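Local coordinates for aspartate aminotransferase, mitochondrial (Trypanosoma brucei brucei, PDB 4W5K), which probably transfers amino groups between L-aspartate and 2-oxoglutarate, using pyridoxal 5'-phosphate as cofactor and working as a homodimer, at residues F243-F247 with G248-H252; P285-Y288 with G289-V293. The protein carries 1 engineered substitution. All coordinates share one frame; numbering follows the deposited sequence.

Contact 1: F243-F247 with G248-H252; sequences FSANF and GLYGH. Engineered in segment 243-247: Ala245 (natural residue Lys). With PLP (pyridoxal-5'-phosphate), chain C.
Ser244 and Tyr250 meet where the turn 243-252 folds back on itself, their CA atoms 4.0 Å apart. Backbone bonding is irregular. Ser244 O accepts from Leu249 N at 2.8 Å, but the N-H...O angle of 122° makes this bond weak, as is the longer one from Tyr250 N. Gly248 N reaches Ala245 O in another weak bond of 3.2 Å, and Gly248 takes up a left-handed backbone conformation (phi 65°), easy without a side chain. Helical torsions at 244-246 thus end in a tight reversal.

Among the side chains, the Tyr250 ring lies flat over the Ser244 carbonyl, whose O sits 3.5 Å above the plane over the ring centre. The phenol end extends past Ala245, an engineered residue in place of the natural lysine; Ala245 CB lies 3.9 Å from Tyr250 OH. Separately, Leu249 CD1 packs 3.6 Å from Phe247 CB.

Of the polar links, one water joins Ala245 O to Tyr250 OH, which also bonds Tyr38 N. Ser244 OG stands beside its backbone N (chi1 -67°), facing the cofactor phosphate: PLP O3P is 2.9 Å from Ser244 OG and O1P also within bonding distance, though the one Ser244 hydroxyl proton cannot be assigned to either oxygen. A second water donates to Ser244 OG from 2.7 Å and, weakly, to Leu249 O. Ser242 and Arg253 belong to the same PLP pocket.

The turn connects the antiparallel neighbours 238-242 and 255-260 of the large sheet. Phe247 and Leu249 lean on helix 287-297, Phe243 on helix 69-80, and Tyr62 of the second subunit meets the Tyr250 ring edge-to-face.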
ATOM      1  N   PHE A 243       8.146 -10.656  -0.780  1.00 15.61           N
ATOM      2  CA  PHE A 243       9.491 -10.437  -1.283  1.00 17.21           C
ATOM      3  C   PHE A 243      10.332  -9.598  -0.345  1.00 16.59           C
ATOM      4  O   PHE A 243      11.458  -9.197  -0.691  1.00 18.18           O
ATOM      5  CB  PHE A 243       9.407  -9.818  -2.690  1.00 19.75           C
ATOM      6  CG  PHE A 243       8.795 -10.754  -3.680  1.00 19.54           C
ATOM      7  CD1 PHE A 243       9.441 -11.939  -4.008  1.00 21.27           C
ATOM      8  CD2 PHE A 243       7.536 -10.521  -4.205  1.00 18.89           C
ATOM      9  CE1 PHE A 243       8.855 -12.848  -4.892  1.00 27.80           C
ATOM     10  CE2 PHE A 243       6.956 -11.419  -5.105  1.00 21.03           C
ATOM     11  CZ  PHE A 243       7.612 -12.578  -5.447  1.00 22.45           C
ATOM     12  N   SER A 244       9.828  -9.384   0.866  1.00 16.44           N
ATOM     13  CA  SER A 244      10.526  -8.535   1.829  1.00 17.51           C
ATOM     14  C   SER A 244      11.840  -9.123   2.292  1.00 16.90           C
ATOM     15  O   SER A 244      12.885  -8.484   2.183  1.00 17.84           O
ATOM     16  CB  SER A 244       9.626  -8.256   3.039  1.00 14.88           C
ATOM     17  OG  SER A 244       8.506  -7.460   2.651  1.00 16.23           O
ATOM     18  N   ALA A 245      11.807 -10.351   2.811  1.00 16.11           N
ATOM     19  CA  ALA A 245      13.067 -10.920   3.291  1.00 17.30           C
ATOM     20  C   ALA A 245      13.951 -11.460   2.156  1.00 17.68           C
ATOM     21  O   ALA A 245      15.184 -11.275   2.179  1.00 19.20           O
ATOM     22  CB  ALA A 245      12.779 -12.014   4.313  1.00 17.66           C
ATOM     23  N   ASN A 246      13.368 -12.178   1.194  1.00 18.72           N
ATOM     24  CA  ASN A 246      14.230 -12.875   0.242  1.00 16.85           C
ATOM     25  C   ASN A 246      14.860 -11.956  -0.804  1.00 22.49           C
ATOM     26  O   ASN A 246      15.860 -12.325  -1.429  1.00 20.35           O
ATOM     27  CB  ASN A 246      13.508 -14.089  -0.427  1.00 17.00           C
ATOM     28  CG  ASN A 246      12.262 -13.731  -1.190  1.00 21.90           C
ATOM     29  OD1 ASN A 246      11.919 -12.572  -1.353  1.00 17.10           O
ATOM     30  ND2 ASN A 246      11.566 -14.768  -1.672  1.00 18.30           N
ATOM     31  N   PHE A 247      14.325 -10.741  -0.955  1.00 20.16           N
ATOM     32  CA  PHE A 247      15.037  -9.725  -1.760  1.00 18.63           C
ATOM     33  C   PHE A 247      15.541  -8.551  -0.928  1.00 18.09           C
ATOM     34  O   PHE A 247      16.142  -7.605  -1.466  1.00 19.34           O
ATOM     35  CB  PHE A 247      14.133  -9.206  -2.877  1.00 17.67           C
ATOM     36  CG  PHE A 247      13.992 -10.144  -4.052  1.00 16.80           C
ATOM     37  CD1 PHE A 247      12.966 -11.094  -4.078  1.00 17.14           C
ATOM     38  CD2 PHE A 247      14.860 -10.042  -5.140  1.00 20.41           C
ATOM     39  CE1 PHE A 247      12.811 -11.957  -5.165  1.00 16.97           C
ATOM     40  CE2 PHE A 247      14.731 -10.896  -6.240  1.00 20.09           C
ATOM     41  CZ  PHE A 247      13.690 -11.859  -6.250  1.00 18.81           C
ATOM     42  N   GLY A 248      15.316  -8.601   0.383  1.00 17.72           N
ATOM     43  CA  GLY A 248      15.711  -7.502   1.249  1.00 19.50           C
ATOM     44  C   GLY A 248      14.927  -6.213   0.938  1.00 19.01           C
ATOM     45  O   GLY A 248      15.437  -5.110   1.141  1.00 22.02           O
ATOM     46  N   LEU A 249      13.704  -6.376   0.449  1.00 17.66           N
ATOM     47  CA  LEU A 249      12.897  -5.230  -0.030  1.00 18.83           C
ATOM     48  C   LEU A 249      11.856  -4.754   0.965  1.00 22.02           C
ATOM     49  O   LEU A 249      10.952  -3.989   0.581  1.00 23.76           O
ATOM     50  CB  LEU A 249      12.185  -5.577  -1.344  1.00 18.80           C
ATOM     51  CG  LEU A 249      13.064  -5.643  -2.593  1.00 19.78           C
ATOM     52  CD1 LEU A 249      12.272  -6.259  -3.738  1.00 19.60           C
ATOM     53  CD2 LEU A 249      13.594  -4.259  -2.978  1.00 20.11           C
ATOM     54  N   TYR A 250      11.999  -5.169   2.224  1.00 18.61           N
ATOM     55  CA  TYR A 250      11.059  -4.881   3.316  1.00 18.78           C
ATOM     56  C   TYR A 250      10.202  -3.619   3.157  1.00 16.34           C
ATOM     57  O   TYR A 250       8.975  -3.699   2.932  1.00 18.73           O
ATOM     58  CB  TYR A 250      11.841  -4.782   4.638  1.00 19.31           C
ATOM     59  CG  TYR A 250      12.700  -5.998   4.961  1.00 18.83           C
ATOM     60  CD1 TYR A 250      12.143  -7.116   5.590  1.00 19.47           C
ATOM     61  CD2 TYR A 250      14.069  -6.010   4.691  1.00 18.59           C
ATOM     62  CE1 TYR A 250      12.927  -8.229   5.902  1.00 20.82           C
ATOM     63  CE2 TYR A 250      14.860  -7.125   5.021  1.00 19.89           C
ATOM     64  CZ  TYR A 250      14.276  -8.218   5.612  1.00 20.02           C
ATOM     65  OH  TYR A 250      15.043  -9.307   5.940  1.00 19.57           O
ATOM     66  N   GLY A 251      10.847  -2.461   3.245  1.00 16.87           N
ATOM     67  CA  GLY A 251      10.107  -1.205   3.257  1.00 18.30           C
ATOM     68  C   GLY A 251       9.540  -0.773   1.920  1.00 18.70           C
ATOM     69  O   GLY A 251       8.780   0.200   1.851  1.00 17.92           O
ATOM     70  N   HIS A 252       9.876  -1.474   0.848  1.00 17.06           N
ATOM     71  CA  HIS A 252       9.300  -1.093  -0.441  1.00 18.15           C
ATOM     72  C   HIS A 252       7.922  -1.745  -0.713  1.00 17.30           C
ATOM     73  O   HIS A 252       7.236  -1.370  -1.679  1.00 21.12           O
ATOM     74  CB  HIS A 252      10.305  -1.391  -1.551  1.00 20.70           C
ATOM     75  CG  HIS A 252      11.446  -0.423  -1.582  1.00 21.11           C
ATOM     76  ND1 HIS A 252      11.260   0.933  -1.756  1.00 20.19           N
ATOM     77  CD2 HIS A 252      12.785  -0.601  -1.446  1.00 21.79           C
ATOM     78  CE1 HIS A 252      12.434   1.545  -1.753  1.00 24.47           C
ATOM     79  NE2 HIS A 252      13.378   0.631  -1.566  1.00 22.13           N
TER
HETATM   80  N1  PLP C 500       3.800 -13.395   7.343  0.88 19.62           N
HETATM   81  C2  PLP C 500       4.881 -13.789   8.095  0.88 20.42           C
HETATM   82  C2A PLP C 500       4.897 -15.185   8.631  0.88 15.88           C
HETATM   83  C3  PLP C 500       5.932 -12.907   8.347  0.88 18.73           C
HETATM   84  O3  PLP C 500       7.009 -13.273   9.108  0.88 22.99           O
HETATM   85  C4  PLP C 500       5.888 -11.620   7.829  0.88 23.74           C
HETATM   86  C4A PLP C 500       7.129 -10.776   7.921  0.88 32.47           C
HETATM   87  O4A PLP C 500       7.407 -10.245   9.001  0.88 36.77           O
HETATM   88  C5  PLP C 500       4.794 -11.218   7.065  0.88 25.13           C
HETATM   89  C6  PLP C 500       3.758 -12.119   6.811  0.88 24.08           C
HETATM   90  C5A PLP C 500       4.708  -9.804   6.510  0.88 25.39           C
HETATM   91  O4P PLP C 500       5.550  -9.651   5.402  0.88 19.87           O
HETATM   92  P   PLP C 500       5.564  -8.347   4.551  0.88 15.20           P
HETATM   93  O1P PLP C 500       6.584  -7.384   5.079  0.88 19.75           O
HETATM   94  O2P PLP C 500       4.192  -7.719   4.555  0.88 13.41           O
HETATM   95  O3P PLP C 500       5.937  -8.808   3.161  0.88 20.06           O
HETATM   96  O   HOH W   1       8.689  -5.869   0.432  1.00 18.81           O
HETATM   97  O   HOH W   2      16.630  -9.947   3.945  1.00 18.58           O

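Contact 2: P285-Y288 with G289-V293; sequences PPLY and GAWVV
Leu287 and Trp291, one helical turn apart, form the tight side of this contact at the start of helix 287-297. Leu287 CB lies over the six-membered ring of Trp291 in a CH-pi contact, 3.9 Å from the ring centroid and 11° off its normal. Farther out, Leu287 CD1 comes within 3.6 Å of Trp291 CZ2. The indole is laid back over the preceding turn by a chi1 of -80°, which puts CG beside the backbone N, and the same face also covers Leu287 O. That oxygen receives Trp291 N at 2.9 Å in a nearly straight, regular i to i+4 bond; Val292 N to Tyr288 O is the next.

Tyr288 and Trp291 are both partly exposed, but the Tyr288 ring meets Val292 more loosely, in a single side-chain touch: Val292 CG2 lies over one face, 3.9 Å from Tyr288 CE1. With CG anti to the backbone N (chi1 -175°), this ring swings out from the helix. At the first turn, where backbone bonding is still incomplete, a water bridges Pro286 O, 2.9 Å away, and Gly289 N, although its bond to Gly289 is weak.

Direct i to i+4 bonds therefore fix the helical turn while carbon-to-ring contacts cover it, and the water serves amide and carbonyl groups at its start; the Tyr288 ring meets its counterpart in the second subunit, so this part of the helix belongs to the dimer interface.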
ATOM      1  N   PRO A 285      -0.575  -0.589  -6.774  1.00 17.01           N
ATOM      2  CA  PRO A 285       0.550  -0.873  -5.875  1.00 15.92           C
ATOM      3  C   PRO A 285       1.844  -0.124  -6.259  1.00 15.62           C
ATOM      4  O   PRO A 285       2.022   0.280  -7.392  1.00 18.32           O
ATOM      5  CB  PRO A 285       0.706  -2.408  -6.005  1.00 15.92           C
ATOM      6  CG  PRO A 285       0.386  -2.630  -7.498  1.00 17.45           C
ATOM      7  CD  PRO A 285      -0.747  -1.641  -7.795  1.00 20.80           C
ATOM      8  N   PRO A 286       2.786  -0.026  -5.307  1.00 18.92           N
ATOM      9  CA  PRO A 286       4.036   0.712  -5.513  1.00 20.07           C
ATOM     10  C   PRO A 286       4.963   0.007  -6.493  1.00 18.57           C
ATOM     11  O   PRO A 286       5.188  -1.223  -6.438  1.00 20.22           O
ATOM     12  CB  PRO A 286       4.637   0.793  -4.110  1.00 19.56           C
ATOM     13  CG  PRO A 286       4.012  -0.364  -3.331  1.00 17.32           C
ATOM     14  CD  PRO A 286       2.627  -0.522  -3.930  1.00 17.36           C
ATOM     15  N   LEU A 287       5.508   0.813  -7.390  1.00 17.36           N
ATOM     16  CA  LEU A 287       6.362   0.355  -8.481  1.00 17.63           C
ATOM     17  C   LEU A 287       7.686  -0.292  -8.103  1.00 18.42           C
ATOM     18  O   LEU A 287       8.110  -1.238  -8.777  1.00 20.51           O
ATOM     19  CB  LEU A 287       6.710   1.538  -9.378  1.00 18.34           C
ATOM     20  CG  LEU A 287       5.565   2.197 -10.148  1.00 18.53           C
ATOM     21  CD1 LEU A 287       6.034   3.549 -10.606  1.00 18.19           C
ATOM     22  CD2 LEU A 287       5.145   1.330 -11.341  1.00 21.91           C
ATOM     23  N   TYR A 288       8.371   0.258  -7.097  1.00 20.33           N
ATOM     24  CA  TYR A 288       9.825   0.031  -6.953  1.00 23.06           C
ATOM     25  C   TYR A 288      10.179  -1.442  -6.780  1.00 20.51           C
ATOM     26  O   TYR A 288      11.032  -1.979  -7.497  1.00 20.75           O
ATOM     27  CB  TYR A 288      10.374   0.836  -5.774  1.00 22.31           C
ATOM     28  CG  TYR A 288      11.882   0.760  -5.630  1.00 22.48           C
ATOM     29  CD1 TYR A 288      12.465  -0.203  -4.829  1.00 22.73           C
ATOM     30  CD2 TYR A 288      12.707   1.655  -6.287  1.00 28.75           C
ATOM     31  CE1 TYR A 288      13.824  -0.275  -4.676  1.00 28.06           C
ATOM     32  CE2 TYR A 288      14.069   1.590  -6.143  1.00 35.13           C
ATOM     33  CZ  TYR A 288      14.619   0.614  -5.338  1.00 35.75           C
ATOM     34  OH  TYR A 288      15.983   0.509  -5.158  1.00 42.03           O
ATOM     35  N   GLY A 289       9.501  -2.089  -5.831  1.00 20.83           N
ATOM     36  CA  GLY A 289       9.772  -3.497  -5.550  1.00 21.61           C
ATOM     37  C   GLY A 289       9.512  -4.361  -6.775  1.00 23.91           C
ATOM     38  O   GLY A 289      10.308  -5.240  -7.108  1.00 22.18           O
ATOM     39  N   ALA A 290       8.403  -4.095  -7.456  1.00 18.59           N
ATOM     40  CA  ALA A 290       8.011  -4.867  -8.630  1.00 20.62           C
ATOM     41  C   ALA A 290       9.008  -4.722  -9.769  1.00 23.16           C
ATOM     42  O   ALA A 290       9.313  -5.694 -10.453  1.00 23.66           O
ATOM     43  CB  ALA A 290       6.587  -4.453  -9.092  1.00 20.26           C
ATOM     44  N   TRP A 291       9.537  -3.514  -9.961  1.00 19.13           N
ATOM     45  CA  TRP A 291      10.583  -3.291 -10.941  1.00 19.19           C
ATOM     46  C   TRP A 291      11.803  -4.163 -10.673  1.00 21.00           C
ATOM     47  O   TRP A 291      12.341  -4.820 -11.566  1.00 23.39           O
ATOM     48  CB  TRP A 291      11.041  -1.838 -10.909  1.00 22.34           C
ATOM     49  CG  TRP A 291      10.187  -0.861 -11.630  1.00 23.81           C
ATOM     50  CD1 TRP A 291       9.276  -1.106 -12.621  1.00 22.14           C
ATOM     51  CD2 TRP A 291      10.197   0.552 -11.414  1.00 23.22           C
ATOM     52  NE1 TRP A 291       8.724   0.103 -13.049  1.00 23.41           N
ATOM     53  CE2 TRP A 291       9.278   1.124 -12.317  1.00 23.64           C
ATOM     54  CE3 TRP A 291      10.904   1.390 -10.542  1.00 25.45           C
ATOM     55  CZ2 TRP A 291       9.032   2.508 -12.362  1.00 27.16           C
ATOM     56  CZ3 TRP A 291      10.669   2.761 -10.596  1.00 25.78           C
ATOM     57  CH2 TRP A 291       9.741   3.301 -11.499  1.00 25.86           C
ATOM     58  N   VAL A 292      12.217  -4.152  -9.415  1.00 20.93           N
ATOM     59  CA  VAL A 292      13.434  -4.845  -8.982  1.00 20.54           C
ATOM     60  C   VAL A 292      13.293  -6.358  -9.139  1.00 23.18           C
ATOM     61  O   VAL A 292      14.179  -7.014  -9.698  1.00 23.92           O
ATOM     62  CB  VAL A 292      13.763  -4.516  -7.519  1.00 21.09           C
ATOM     63  CG1 VAL A 292      14.828  -5.510  -6.960  1.00 20.26           C
ATOM     64  CG2 VAL A 292      14.251  -3.086  -7.401  1.00 24.31           C
ATOM     65  N   VAL A 293      12.165  -6.898  -8.671  1.00 19.74           N
ATOM     66  CA  VAL A 293      11.983  -8.354  -8.692  1.00 21.32           C
ATOM     67  C   VAL A 293      11.825  -8.810 -10.146  1.00 21.12           C
ATOM     68  O   VAL A 293      12.436  -9.792 -10.562  1.00 22.06           O
ATOM     69  CB  VAL A 293      10.803  -8.769  -7.818  1.00 19.73           C
ATOM     70  CG1 VAL A 293      10.432 -10.240  -8.037  1.00 19.59           C
ATOM     71  CG2 VAL A 293      11.161  -8.559  -6.338  1.00 18.83           C
TER
HETATM   72  O   HOH W   3       6.986  -2.349  -4.455  1.00 29.52           O

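Contact 1 precedes contact 2 in the chain, and their centres lie 11 Å apart. They touch at several places, among them His252 NE2, 3.3 Å from Tyr288 CE1, and Val293 CG2, which packs 3.6 Å from Leu249 CD1. Only contact 1 reaches the cofactor within its own segments, through Ser244; the Pro286 side chain of contact 2 stays about 11 Å from a bound PLP. Pro286 nevertheless packs on Arg253 of the second subunit, a residue that in each subunit belongs to the PLP pocket. Both contacts touch the second subunit, so the phosphate-binding turn 243-252 and the beginning of helix 287-297 form adjoining parts of the dimer interface.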